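Local coordinates for Aac(6')-Ih protein (Acinetobacter baumannii, PDB 4E8O) that probably transfers an acetyl group from acetyl coenzyme A to the 6'-amino group of aminoglycoside antibiotics, as an aminoglycoside resistance enzyme of the GNAT superfamily, at residues L79-R84 with E122-Q127; A75-E80 with T115-Q120. All blocks are in the same frame, centred on the assembly; numbering follows the deposited sequence.

Interaction 1: residues L79-R84 with E122-Q127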
loop_
_atom_site.group_PDB
_atom_site.type_symbol
_atom_site.label_atom_id
_atom_site.label_comp_id
_atom_site.label_asym_id
_atom_site.label_seq_id
_atom_site.Cartn_x
_atom_site.Cartn_y
_atom_site.Cartn_z
ATOM N N LEU B 79 -15.131 0.675 -13.343
ATOM C CA LEU B 79 -14.237 0.054 -12.373
ATOM C C LEU B 79 -12.801 0.226 -12.849
ATOM O O LEU B 79 -12.525 0.183 -14.053
ATOM C CB LEU B 79 -14.557 -1.438 -12.224
ATOM C CG LEU B 79 -13.658 -2.275 -11.305
ATOM C CD1 LEU B 79 -14.443 -3.408 -10.679
ATOM C CD2 LEU B 79 -12.469 -2.839 -12.062
ATOM N N GLU B 80 -11.886 0.414 -11.905
ATOM C CA GLU B 80 -10.467 0.405 -12.217
ATOM C C GLU B 80 -9.771 -0.538 -11.247
ATOM O O GLU B 80 -10.079 -0.553 -10.058
ATOM C CB GLU B 80 -9.881 1.825 -12.136
ATOM C CG GLU B 80 -10.576 2.817 -13.070
ATOM C CD GLU B 80 -9.958 4.205 -13.059
ATOM O OE1 GLU B 80 -8.784 4.354 -12.644
ATOM O OE2 GLU B 80 -10.653 5.158 -13.479
ATOM N N ALA B 81 -8.837 -1.336 -11.748
ATOM C CA ALA B 81 -8.118 -2.258 -10.880
ATOM C C ALA B 81 -6.683 -2.358 -11.341
ATOM O O ALA B 81 -6.359 -1.969 -12.466
ATOM C CB ALA B 81 -8.781 -3.632 -10.874
ATOM N N SER B 82 -5.821 -2.878 -10.472
ATOM C CA SER B 82 -4.419 -3.051 -10.819
ATOM C C SER B 82 -3.893 -4.363 -10.267
ATOM O O SER B 82 -4.521 -4.983 -9.402
ATOM C CB SER B 82 -3.586 -1.905 -10.255
ATOM O OG SER B 82 -3.689 -1.847 -8.842
ATOM N N ILE B 83 -2.745 -4.791 -10.785
ATOM C CA ILE B 83 -2.000 -5.886 -10.189
ATOM C C ILE B 83 -0.862 -5.259 -9.390
ATOM O O ILE B 83 -0.110 -4.440 -9.924
ATOM C CB ILE B 83 -1.407 -6.829 -11.253
ATOM C CG1 ILE B 83 -2.495 -7.325 -12.216
ATOM C CG2 ILE B 83 -0.696 -7.993 -10.579
ATOM C CD1 ILE B 83 -3.596 -8.148 -11.556
ATOM N N ARG B 84 -0.742 -5.628 -8.115
ATOM C CA ARG B 84 0.266 -5.040 -7.229
ATOM C C ARG B 84 1.335 -6.062 -6.891
ATOM O O ARG B 84 1.012 -7.193 -6.522
ATOM C CB ARG B 84 -0.376 -4.559 -5.926
ATOM C CG ARG B 84 -1.466 -3.519 -6.089
ATOM C CD ARG B 84 -0.934 -2.251 -6.723
ATOM N NE ARG B 84 -1.869 -1.136 -6.569
ATOM C CZ ARG B 84 -1.889 -0.323 -5.516
ATOM N NH1 ARG B 84 -1.025 -0.496 -4.519
ATOM N NH2 ARG B 84 -2.767 0.668 -5.460
ATOM N N GLU B 122 -11.554 -10.613 -11.415
ATOM C CA GLU B 122 -11.070 -11.902 -10.919
ATOM C C GLU B 122 -10.630 -12.821 -12.050
ATOM O O GLU B 122 -9.597 -13.481 -11.952
ATOM C CB GLU B 122 -12.143 -12.590 -10.061
ATOM C CG GLU B 122 -12.504 -11.819 -8.796
ATOM C CD GLU B 122 -13.454 -12.578 -7.885
ATOM O OE1 GLU B 122 -13.618 -13.807 -8.068
ATOM O OE2 GLU B 122 -14.031 -11.945 -6.977
ATOM N N ILE B 123 -11.429 -12.867 -13.115
ATOM C CA ILE B 123 -11.068 -13.606 -14.322
ATOM C C ILE B 123 -9.741 -13.071 -14.842
ATOM O O ILE B 123 -8.836 -13.836 -15.178
ATOM C CB ILE B 123 -12.143 -13.451 -15.415
ATOM C CG1 ILE B 123 -13.492 -13.971 -14.911
ATOM C CG2 ILE B 123 -11.726 -14.170 -16.689
ATOM C CD1 ILE B 123 -14.642 -13.769 -15.884
ATOM N N TRP B 124 -9.633 -11.746 -14.883
ATOM C CA TRP B 124 -8.417 -11.067 -15.317
ATOM C C TRP B 124 -7.253 -11.287 -14.351
ATOM O O TRP B 124 -6.133 -11.563 -14.775
ATOM C CB TRP B 124 -8.699 -9.569 -15.481
ATOM C CG TRP B 124 -7.474 -8.734 -15.752
ATOM C CD1 TRP B 124 -6.718 -8.727 -16.889
ATOM C CD2 TRP B 124 -6.883 -7.768 -14.873
ATOM N NE1 TRP B 124 -5.690 -7.826 -16.767
ATOM C CE2 TRP B 124 -5.769 -7.223 -15.537
ATOM C CE3 TRP B 124 -7.187 -7.316 -13.586
ATOM C CZ2 TRP B 124 -4.956 -6.246 -14.957
ATOM C CZ3 TRP B 124 -6.385 -6.348 -13.013
ATOM C CH2 TRP B 124 -5.283 -5.819 -13.698
ATOM N N ALA B 125 -7.519 -11.166 -13.055
ATOM C CA ALA B 125 -6.475 -11.319 -12.047
ATOM C C ALA B 125 -5.934 -12.746 -12.001
ATOM O O ALA B 125 -4.763 -12.958 -11.685
ATOM C CB ALA B 125 -6.995 -10.905 -10.683
ATOM N N LYS B 126 -6.791 -13.718 -12.305
ATOM C CA LYS B 126 -6.388 -15.123 -12.343
ATOM C C LYS B 126 -5.299 -15.360 -13.379
ATOM O O LYS B 126 -4.444 -16.227 -13.200
ATOM C CB LYS B 126 -7.593 -16.013 -12.658
ATOM C CG LYS B 126 -8.202 -16.700 -11.451
ATOM C CD LYS B 126 -9.678 -16.998 -11.685
ATOM C CE LYS B 126 -10.242 -17.915 -10.608
ATOM N NZ LYS B 126 -11.667 -17.592 -10.290
ATOM N N GLN B 127 -5.346 -14.596 -14.468
ATOM C CA GLN B 127 -4.338 -14.690 -15.520
ATOM C C GLN B 127 -2.969 -14.293 -14.990
ATOM O O GLN B 127 -1.950 -14.804 -15.444
ATOM C CB GLN B 127 -4.701 -13.787 -16.701
ATOM C CG GLN B 127 -5.787 -14.323 -17.618
ATOM C CD GLN B 127 -5.656 -13.766 -19.023
ATOM O OE1 GLN B 127 -4.783 -12.937 -19.293
ATOM N NE2 GLN B 127 -6.517 -14.222 -19.928
#
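Trp124 meets Ala81, Ser82 and Ile83, and Ala125 meets Ile83, where helix 113-127 packs on the central sheet of the GNAT fold. The helix belongs to the beta-alpha-beta crossover that joins parallel strands 96-104 and 132-138. It therefore runs back against strand 96-104 and nearly along strand 75-84, at 19° between the two short axes, which come within 9.7 Å. No hydrogen bond links the two segments; the contact is apolar and buried.

On the helix, Glu122 looks elsewhere: its OE2 forms a salt bridge with Lys164 of the second subunit. This part of the helix also faces the second subunit.

Trp124 and Ile83 carry most of the contact. The CG of Trp124 is anti to the backbone N (chi1 172°), which sends the indole down toward the strand. The ring meets each strand residue in a different way. Ala81 presents its methyl, with CB 4.2 Å from Trp124 CZ3. Ser82 is met by its main chain, its C lying 4.0 Å from Trp124 CH2 at the ring edge. Its hydroxyl belongs to the other face of the sheet, where OG bonds to Glu100 and receives NE of Arg84. Ile83 lies over one face of the six-membered ring. Its CD1 is 3.9 Å from the centroid and makes a CH-pi contact. The methylene that carries it, Ile83 CG1, approaches the outer corner of the indole at 3.5 Å from Trp124 CH2. Phe128 and Leu64 also pack against this indole.

Ala125 comes next and touches the end of the same isoleucine. Ile83 CD1 is 4.3 Å from Ala125 CA, so this one methyl bridges the ring and the helix backbone.

Interaction 2: residues A75-E80 with T115-Q120; sequences AIAMLE and TGLVQQ
Leu117 reaches down from helix 113-127 and overlaps Ala77 and Leu79 of strand 75-84. This is helix-on-sheet packing of the GNAT fold. In GNAT enzymes the loop before this helix binds the pyrophosphate of acetyl coenzyme A; the contact lies in the turns that follow it. The short axes pass 9.1 Å apart at 28°. Helix and strand run in the same general direction.

Leu117 and Leu79 slide past each other, pointing opposite ways. The tip of Leu79 meets the base of Leu117, while the tip of Leu117 goes on to Ala77. Leu79 has its CG anti to the backbone N (chi1 176°), and this extends the side chain toward the helix. Its CD1 lies 3.8 Å from Leu117 CB. The same methyl is 3.8 Å from Leu117 O and 4.0 Å from Val118 N, so it rests against the helix backbone as well as the side chain. Leu99 of the neighbouring strand and Val121 of the helix also touch Leu79.

Val118 adds little across this contact. Its side chain turns from the strand and packs on Leu151. Met78 leaves from the other face of the sheet and meets Leu38 and Leu42 of helix 32-42. The strand thus has a helix packed on each of its faces here.

Leu117 also reaches Leu66 on strand 63-69, so it spans two strands. Toward the start of strand 75-84 it meets Ala77. There a single pair of methyls meets, Leu117 CD1 and Ala77 CB, at 3.9 Å.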
loop_
_atom_site.group_PDB
_atom_site.type_symbol
_atom_site.label_atom_id
_atom_site.label_comp_id
_atom_site.label_asym_id
_atom_site.label_seq_id
_atom_site.Cartn_x
_atom_site.Cartn_y
_atom_site.Cartn_z
ATOM N N ALA B 75 -23.277 5.090 -20.345
ATOM C CA ALA B 75 -22.313 4.551 -19.395
ATOM C C ALA B 75 -22.829 4.803 -17.985
ATOM O O ALA B 75 -22.978 5.958 -17.572
ATOM C CB ALA B 75 -20.953 5.193 -19.588
ATOM N N ILE B 76 -23.106 3.727 -17.251
ATOM C CA ILE B 76 -23.735 3.847 -15.938
ATOM C C ILE B 76 -22.861 3.362 -14.782
ATOM O O ILE B 76 -23.228 3.526 -13.617
ATOM C CB ILE B 76 -25.137 3.165 -15.894
ATOM C CG1 ILE B 76 -25.078 1.711 -16.381
ATOM C CG2 ILE B 76 -26.141 3.955 -16.718
ATOM C CD1 ILE B 76 -24.701 0.693 -15.308
ATOM N N ALA B 77 -21.714 2.765 -15.105
ATOM C CA ALA B 77 -20.788 2.271 -14.087
ATOM C C ALA B 77 -19.369 2.129 -14.628
ATOM O O ALA B 77 -19.174 1.932 -15.829
ATOM C CB ALA B 77 -21.269 0.940 -13.526
ATOM N N MET B 78 -18.384 2.221 -13.736
ATOM C CA MET B 78 -16.979 2.043 -14.101
ATOM C C MET B 78 -16.221 1.347 -12.982
ATOM O O MET B 78 -16.613 1.427 -11.818
ATOM C CB MET B 78 -16.311 3.391 -14.378
ATOM C CG MET B 78 -16.414 4.375 -13.224
ATOM S SD MET B 78 -15.044 5.554 -13.148
ATOM C CE MET B 78 -13.849 4.607 -12.208
ATOM N N LEU B 79 -15.131 0.675 -13.343
ATOM C CA LEU B 79 -14.237 0.054 -12.373
ATOM C C LEU B 79 -12.801 0.226 -12.849
ATOM O O LEU B 79 -12.525 0.183 -14.053
ATOM C CB LEU B 79 -14.557 -1.438 -12.224
ATOM C CG LEU B 79 -13.658 -2.275 -11.305
ATOM C CD1 LEU B 79 -14.443 -3.408 -10.679
ATOM C CD2 LEU B 79 -12.469 -2.839 -12.062
ATOM N N GLU B 80 -11.886 0.414 -11.905
ATOM C CA GLU B 80 -10.467 0.405 -12.217
ATOM C C GLU B 80 -9.771 -0.538 -11.247
ATOM O O GLU B 80 -10.079 -0.553 -10.058
ATOM C CB GLU B 80 -9.881 1.825 -12.136
ATOM C CG GLU B 80 -10.576 2.817 -13.070
ATOM C CD GLU B 80 -9.958 4.205 -13.059
ATOM O OE1 GLU B 80 -8.784 4.354 -12.644
ATOM O OE2 GLU B 80 -10.653 5.158 -13.479
ATOM N N THR B 115 -21.354 -6.397 -8.947
ATOM C CA THR B 115 -20.921 -7.785 -8.800
ATOM C C THR B 115 -20.291 -8.280 -10.100
ATOM O O THR B 115 -19.236 -8.919 -10.086
ATOM C CB THR B 115 -22.099 -8.699 -8.417
ATOM O OG1 THR B 115 -22.559 -8.356 -7.104
ATOM C CG2 THR B 115 -21.679 -10.163 -8.434
ATOM N N GLY B 116 -20.939 -7.970 -11.220
ATOM C CA GLY B 116 -20.438 -8.351 -12.529
ATOM C C GLY B 116 -19.099 -7.717 -12.859
ATOM O O GLY B 116 -18.248 -8.347 -13.491
ATOM N N LEU B 117 -18.912 -6.467 -12.449
ATOM C CA LEU B 117 -17.654 -5.772 -12.700
ATOM C C LEU B 117 -16.517 -6.418 -11.910
ATOM O O LEU B 117 -15.438 -6.675 -12.451
ATOM C CB LEU B 117 -17.783 -4.286 -12.348
ATOM C CG LEU B 117 -18.602 -3.414 -13.304
ATOM C CD1 LEU B 117 -19.024 -2.122 -12.622
ATOM C CD2 LEU B 117 -17.808 -3.104 -14.556
ATOM N N VAL B 118 -16.772 -6.685 -10.632
ATOM C CA VAL B 118 -15.810 -7.354 -9.762
ATOM C C VAL B 118 -15.411 -8.714 -10.329
ATOM O O VAL B 118 -14.227 -9.059 -10.353
ATOM C CB VAL B 118 -16.385 -7.523 -8.341
ATOM C CG1 VAL B 118 -15.577 -8.533 -7.531
ATOM C CG2 VAL B 118 -16.438 -6.177 -7.633
ATOM N N GLN B 119 -16.399 -9.469 -10.807
ATOM C CA GLN B 119 -16.158 -10.793 -11.376
ATOM C C GLN B 119 -15.245 -10.753 -12.597
ATOM O O GLN B 119 -14.519 -11.710 -12.859
ATOM C CB GLN B 119 -17.484 -11.478 -11.738
ATOM C CG GLN B 119 -18.285 -11.948 -10.533
ATOM C CD GLN B 119 -19.523 -12.739 -10.913
ATOM O OE1 GLN B 119 -20.523 -12.726 -10.194
ATOM N NE2 GLN B 119 -19.457 -13.448 -12.039
ATOM N N GLN B 120 -15.285 -9.653 -13.344
ATOM C CA GLN B 120 -14.425 -9.504 -14.514
ATOM C C GLN B 120 -12.970 -9.285 -14.112
ATOM O O GLN B 120 -12.060 -9.717 -14.816
ATOM C CB GLN B 120 -14.911 -8.360 -15.409
ATOM C CG GLN B 120 -16.212 -8.666 -16.149
ATOM C CD GLN B 120 -16.088 -9.846 -17.100
ATOM O OE1 GLN B 120 -15.138 -9.936 -17.881
ATOM N NE2 GLN B 120 -17.049 -10.762 -17.033
#

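How the interactions relate
From the N terminus, after two strands and two helices, the chain forms strand 75-84, which supplies one side of both contacts. It then turns back through strand 96-104 and the loop before helix 113-127. Interaction 2 closes first, when 115-120 comes to rest on 75-80. Interaction 1 closes about two turns later, when 122-127 reaches 79-84. The second loop opens before the first has closed, so the two cross rather than nest. Their strand segments share Leu79 and Glu80, and their centres lie about 12 Å apart. Together they line the crossover helix up along one strand, from its early turns to its C-terminal part.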